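Local coordinates for phospholyase (Arthrobacter aurescens, PDB 5G4I), which acts as a pyridoxal-phosphate-dependent phospholyase although it belongs to the class III aminotransferase family, at residues V214-P219 with L247-E252. Numbering follows the deposited sequence.
Sequences VFLFDP and LVISDE. With PLP (pyridoxal-5'-phosphate), chain C.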
ATOM      1  N   VAL A 214     -21.492  -1.072   6.079  1.00 10.05           N
ATOM      2  CA  VAL A 214     -20.579  -1.375   7.208  1.00 11.04           C
ATOM      3  C   VAL A 214     -20.766  -0.419   8.391  1.00 10.28           C
ATOM      4  O   VAL A 214     -21.126   0.775   8.217  1.00 10.76           O
ATOM      5  CB  VAL A 214     -19.092  -1.291   6.828  1.00 13.15           C
ATOM      6  CG1 VAL A 214     -18.715  -2.235   5.717  1.00 14.73           C
ATOM      7  CG2 VAL A 214     -18.630   0.029   6.507  1.00 14.75           C
ATOM      8  N   PHE A 215     -20.365  -0.907   9.581  1.00  9.82           N
ATOM      9  CA  PHE A 215     -19.871  -0.091  10.722  1.00  9.86           C
ATOM     10  C   PHE A 215     -18.373  -0.400  10.857  1.00  9.16           C
ATOM     11  O   PHE A 215     -18.013  -1.591  10.955  1.00  9.38           O
ATOM     12  CB  PHE A 215     -20.647  -0.484  12.034  1.00  9.78           C
ATOM     13  CG  PHE A 215     -20.081   0.063  13.310  1.00 10.47           C
ATOM     14  CD1 PHE A 215     -19.981   1.404  13.506  1.00 11.95           C
ATOM     15  CD2 PHE A 215     -19.718  -0.809  14.376  1.00 12.90           C
ATOM     16  CE1 PHE A 215     -19.534   1.952  14.740  1.00 13.02           C
ATOM     17  CE2 PHE A 215     -19.244  -0.269  15.543  1.00 12.37           C
ATOM     18  CZ  PHE A 215     -19.155   1.088  15.759  1.00 12.07           C
ATOM     19  N   LEU A 216     -17.565   0.632  10.857  1.00  9.40           N
ATOM     20  CA  LEU A 216     -16.099   0.511  10.876  1.00  9.45           C
ATOM     21  C   LEU A 216     -15.622   1.279  12.116  1.00  8.73           C
ATOM     22  O   LEU A 216     -16.020   2.449  12.364  1.00  9.43           O
ATOM     23  CB  LEU A 216     -15.511   1.218   9.620  1.00  9.63           C
ATOM     24  CG  LEU A 216     -14.016   1.427   9.532  1.00  9.87           C
ATOM     25  CD1 LEU A 216     -13.223   0.138   9.627  1.00 10.75           C
ATOM     26  CD2 LEU A 216     -13.665   2.197   8.245  1.00 11.21           C
ATOM     27  N   PHE A 217     -14.767   0.668  12.972  1.00  7.93           N
ATOM     28  CA  PHE A 217     -14.384   1.290  14.273  1.00  8.33           C
ATOM     29  C   PHE A 217     -13.029   0.784  14.724  1.00  8.89           C
ATOM     30  O   PHE A 217     -12.662  -0.386  14.512  1.00  9.39           O
ATOM     31  CB  PHE A 217     -15.457   1.047  15.382  1.00  9.13           C
ATOM     32  CG  PHE A 217     -15.493  -0.373  15.935  1.00  9.34           C
ATOM     33  CD1 PHE A 217     -15.966  -1.444  15.178  1.00 10.03           C
ATOM     34  CD2 PHE A 217     -15.064  -0.653  17.239  1.00  9.65           C
ATOM     35  CE1 PHE A 217     -16.016  -2.739  15.728  1.00 10.81           C
ATOM     36  CE2 PHE A 217     -15.127  -1.940  17.794  1.00 10.20           C
ATOM     37  CZ  PHE A 217     -15.600  -2.977  17.036  1.00 10.42           C
ATOM     38  N   ASP A 218     -12.303   1.699  15.431  1.00  8.91           N
ATOM     39  CA  ASP A 218     -11.146   1.352  16.283  1.00  8.70           C
ATOM     40  C   ASP A 218     -11.619   0.981  17.654  1.00  8.75           C
ATOM     41  O   ASP A 218     -12.195   1.857  18.360  1.00  9.36           O
ATOM     42  CB  ASP A 218     -10.194   2.569  16.351  1.00  9.55           C
ATOM     43  CG  ASP A 218      -9.161   2.547  17.472  1.00 10.64           C
ATOM     44  OD1 ASP A 218      -8.875   1.459  18.030  1.00 10.47           O
ATOM     45  OD2 ASP A 218      -8.642   3.686  17.782  1.00 11.50           O
ATOM     46  N   PRO A 219     -11.443  -0.260  18.112  1.00  9.23           N
ATOM     47  CA  PRO A 219     -11.978  -0.652  19.490  1.00  9.99           C
ATOM     48  C   PRO A 219     -11.530   0.210  20.670  1.00 10.38           C
ATOM     49  O   PRO A 219     -12.252   0.355  21.649  1.00 10.65           O
ATOM     50  CB  PRO A 219     -11.416  -2.098  19.660  1.00 11.04           C
ATOM     51  CG  PRO A 219     -11.369  -2.635  18.274  1.00  9.90           C
ATOM     52  CD  PRO A 219     -10.909  -1.458  17.392  1.00  9.26           C
ATOM     53  N   LEU A 247     -22.292  -5.306   7.495  1.00 10.10           N
ATOM     54  CA  LEU A 247     -21.199  -6.042   8.160  1.00 10.95           C
ATOM     55  C   LEU A 247     -20.492  -5.136   9.157  1.00 10.62           C
ATOM     56  O   LEU A 247     -20.537  -3.904   9.077  1.00 10.84           O
ATOM     57  CB  LEU A 247     -20.144  -6.546   7.126  1.00 11.19           C
ATOM     58  CG  LEU A 247     -20.693  -7.379   5.953  1.00 11.65           C
ATOM     59  CD1 LEU A 247     -19.613  -7.745   4.944  1.00 12.65           C
ATOM     60  CD2 LEU A 247     -21.356  -8.654   6.459  1.00 13.41           C
ATOM     61  N   VAL A 248     -19.759  -5.774  10.046  1.00 10.23           N
ATOM     62  CA  VAL A 248     -18.914  -5.067  11.040  1.00  9.91           C
ATOM     63  C   VAL A 248     -17.433  -5.258  10.716  1.00 10.09           C
ATOM     64  O   VAL A 248     -16.974  -6.415  10.532  1.00 11.43           O
ATOM     65  CB  VAL A 248     -19.194  -5.576  12.475  1.00 10.34           C
ATOM     66  CG1 VAL A 248     -18.220  -4.880  13.468  1.00 11.65           C
ATOM     67  CG2 VAL A 248     -20.663  -5.327  12.856  1.00 11.64           C
ATOM     68  N   ILE A 249     -16.686  -4.126  10.630  1.00  9.78           N
ATOM     69  CA  ILE A 249     -15.235  -4.137  10.420  1.00  9.25           C
ATOM     70  C   ILE A 249     -14.577  -3.606  11.746  1.00  9.30           C
ATOM     71  O   ILE A 249     -14.788  -2.446  12.116  1.00  8.96           O
ATOM     72  CB  ILE A 249     -14.712  -3.269   9.255  1.00  9.64           C
ATOM     73  CG1 ILE A 249     -15.385  -3.634   7.892  1.00 10.77           C
ATOM     74  CG2 ILE A 249     -13.159  -3.413   9.118  1.00 10.37           C
ATOM     75  CD1 ILE A 249     -15.181  -2.572   6.833  1.00 12.29           C
ATOM     76  N   SER A 250     -13.719  -4.447  12.383  1.00  9.35           N
ATOM     77  CA  SER A 250     -12.814  -3.920  13.457  1.00  9.75           C
ATOM     78  C   SER A 250     -11.479  -3.524  12.853  1.00  8.88           C
ATOM     79  O   SER A 250     -10.765  -4.447  12.330  1.00  9.35           O
ATOM     80  CB  SER A 250     -12.586  -4.957  14.567  1.00  9.75           C
ATOM     81  OG  SER A 250     -11.796  -4.398  15.612  1.00  9.66           O
ATOM     82  N   ASP A 251     -11.127  -2.235  12.977  1.00  8.26           N
ATOM     83  CA  ASP A 251      -9.808  -1.713  12.534  1.00  8.12           C
ATOM     84  C   ASP A 251      -8.878  -1.879  13.755  1.00  8.97           C
ATOM     85  O   ASP A 251      -9.042  -1.195  14.750  1.00  9.24           O
ATOM     86  CB  ASP A 251      -9.970  -0.263  12.114  1.00  8.49           C
ATOM     87  CG  ASP A 251      -8.662   0.402  11.713  1.00  9.74           C
ATOM     88  OD1 ASP A 251      -7.602  -0.096  12.097  1.00 10.92           O
ATOM     89  OD2 ASP A 251      -8.731   1.502  11.084  1.00 11.15           O
ATOM     90  N   GLU A 252      -7.971  -2.876  13.628  1.00  8.83           N
ATOM     91  CA  GLU A 252      -7.006  -3.259  14.683  1.00  8.89           C
ATOM     92  C   GLU A 252      -5.672  -2.626  14.494  1.00 10.01           C
ATOM     93  O   GLU A 252      -4.696  -3.059  15.153  1.00 11.22           O
ATOM     94  CB  GLU A 252      -6.897  -4.775  14.772  1.00  9.56           C
ATOM     95  CG  GLU A 252      -8.173  -5.453  15.221  1.00  9.48           C
ATOM     96  CD  GLU A 252      -8.504  -5.336  16.697  1.00 10.94           C
ATOM     97  OE1 GLU A 252      -7.575  -5.077  17.487  1.00  9.78           O
ATOM     98  OE2 GLU A 252      -9.693  -5.541  17.025  1.00  9.96           O
TER
HETATM   99  N1  PLP C1441      -6.440   2.999  10.785  1.00 12.73           N
HETATM  100  C2  PLP C1441      -5.920   3.305  11.998  1.00 16.30           C
HETATM  101  C2A PLP C1441      -6.744   3.097  13.242  1.00 18.70           C
HETATM  102  C3  PLP C1441      -4.541   3.844  12.105  1.00 20.17           C
HETATM  103  O3  PLP C1441      -3.997   4.158  13.313  1.00 23.21           O
HETATM  104  C4  PLP C1441      -3.780   4.026  10.849  1.00 16.83           C
HETATM  105  C4A PLP C1441      -2.399   4.557  10.853  1.00 22.92           C
HETATM  106  C5  PLP C1441      -4.463   3.653   9.587  1.00 16.54           C
HETATM  107  C6  PLP C1441      -5.764   3.158   9.633  1.00 15.60           C
HETATM  108  C5A PLP C1441      -3.754   3.810   8.260  1.00 17.92           C
HETATM  109  O4P PLP C1441      -2.488   3.156   8.317  1.00 15.90           O
HETATM  110  P   PLP C1441      -1.398   3.386   7.154  1.00 13.70           P
HETATM  111  O1P PLP C1441      -0.803   4.736   7.474  1.00 13.28           O
HETATM  112  O2P PLP C1441      -0.442   2.228   7.318  1.00 17.26           O
HETATM  113  O3P PLP C1441      -2.211   3.348   5.882  1.00 16.56           O
HETATM  114  O   HOH W   1      -7.251  -0.014  16.315  1.00 12.24           O
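Phe215 and Phe217 join strand 214-217 in parallel to strand 247-251 through four backbone hydrogen bonds: Phe215 N to Leu247 O, Ile249 N to Phe215 O, Phe217 N to Ile249 O and Asp251 N to Phe217 O. Helix 233-243 makes the crossover of this beta-alpha-beta unit in the large sheet of the fold type I PLP enzymes. On the face covered by helix 120-135, Ile249 splits its branches: CD1 meets Val214 CG1 at 3.7 Å, while CG2 touches Leu216 CD1 at 3.6 Å. On the other face, Val248 CG1 reaches the edge of the Phe217 ring, 3.8 Å from CE1. Pro219, just past strand 214-217, sets CG 3.2 Å from Ser250 OG, which donates to Glu252 OE2 from above the carboxylate plane. A water donates to both Asp218 OD1 and Asp251 O, linking the segments beyond Phe217, while Asp218 OD2 hydrogen-bonds Ser222 OG. Asp251 CG stands anti to the backbone N (chi1 177°), and OD2 lies 2.8 Å from PLP N1; His148 ND1 and Asn124 ND2 hydrogen-bond the same oxygen, and Val253 N holds OD1. Such a carboxylate at the pyridine nitrogen, as in related PLP enzymes, probably keeps N1 protonated and strengthens the cofactor as an electron sink.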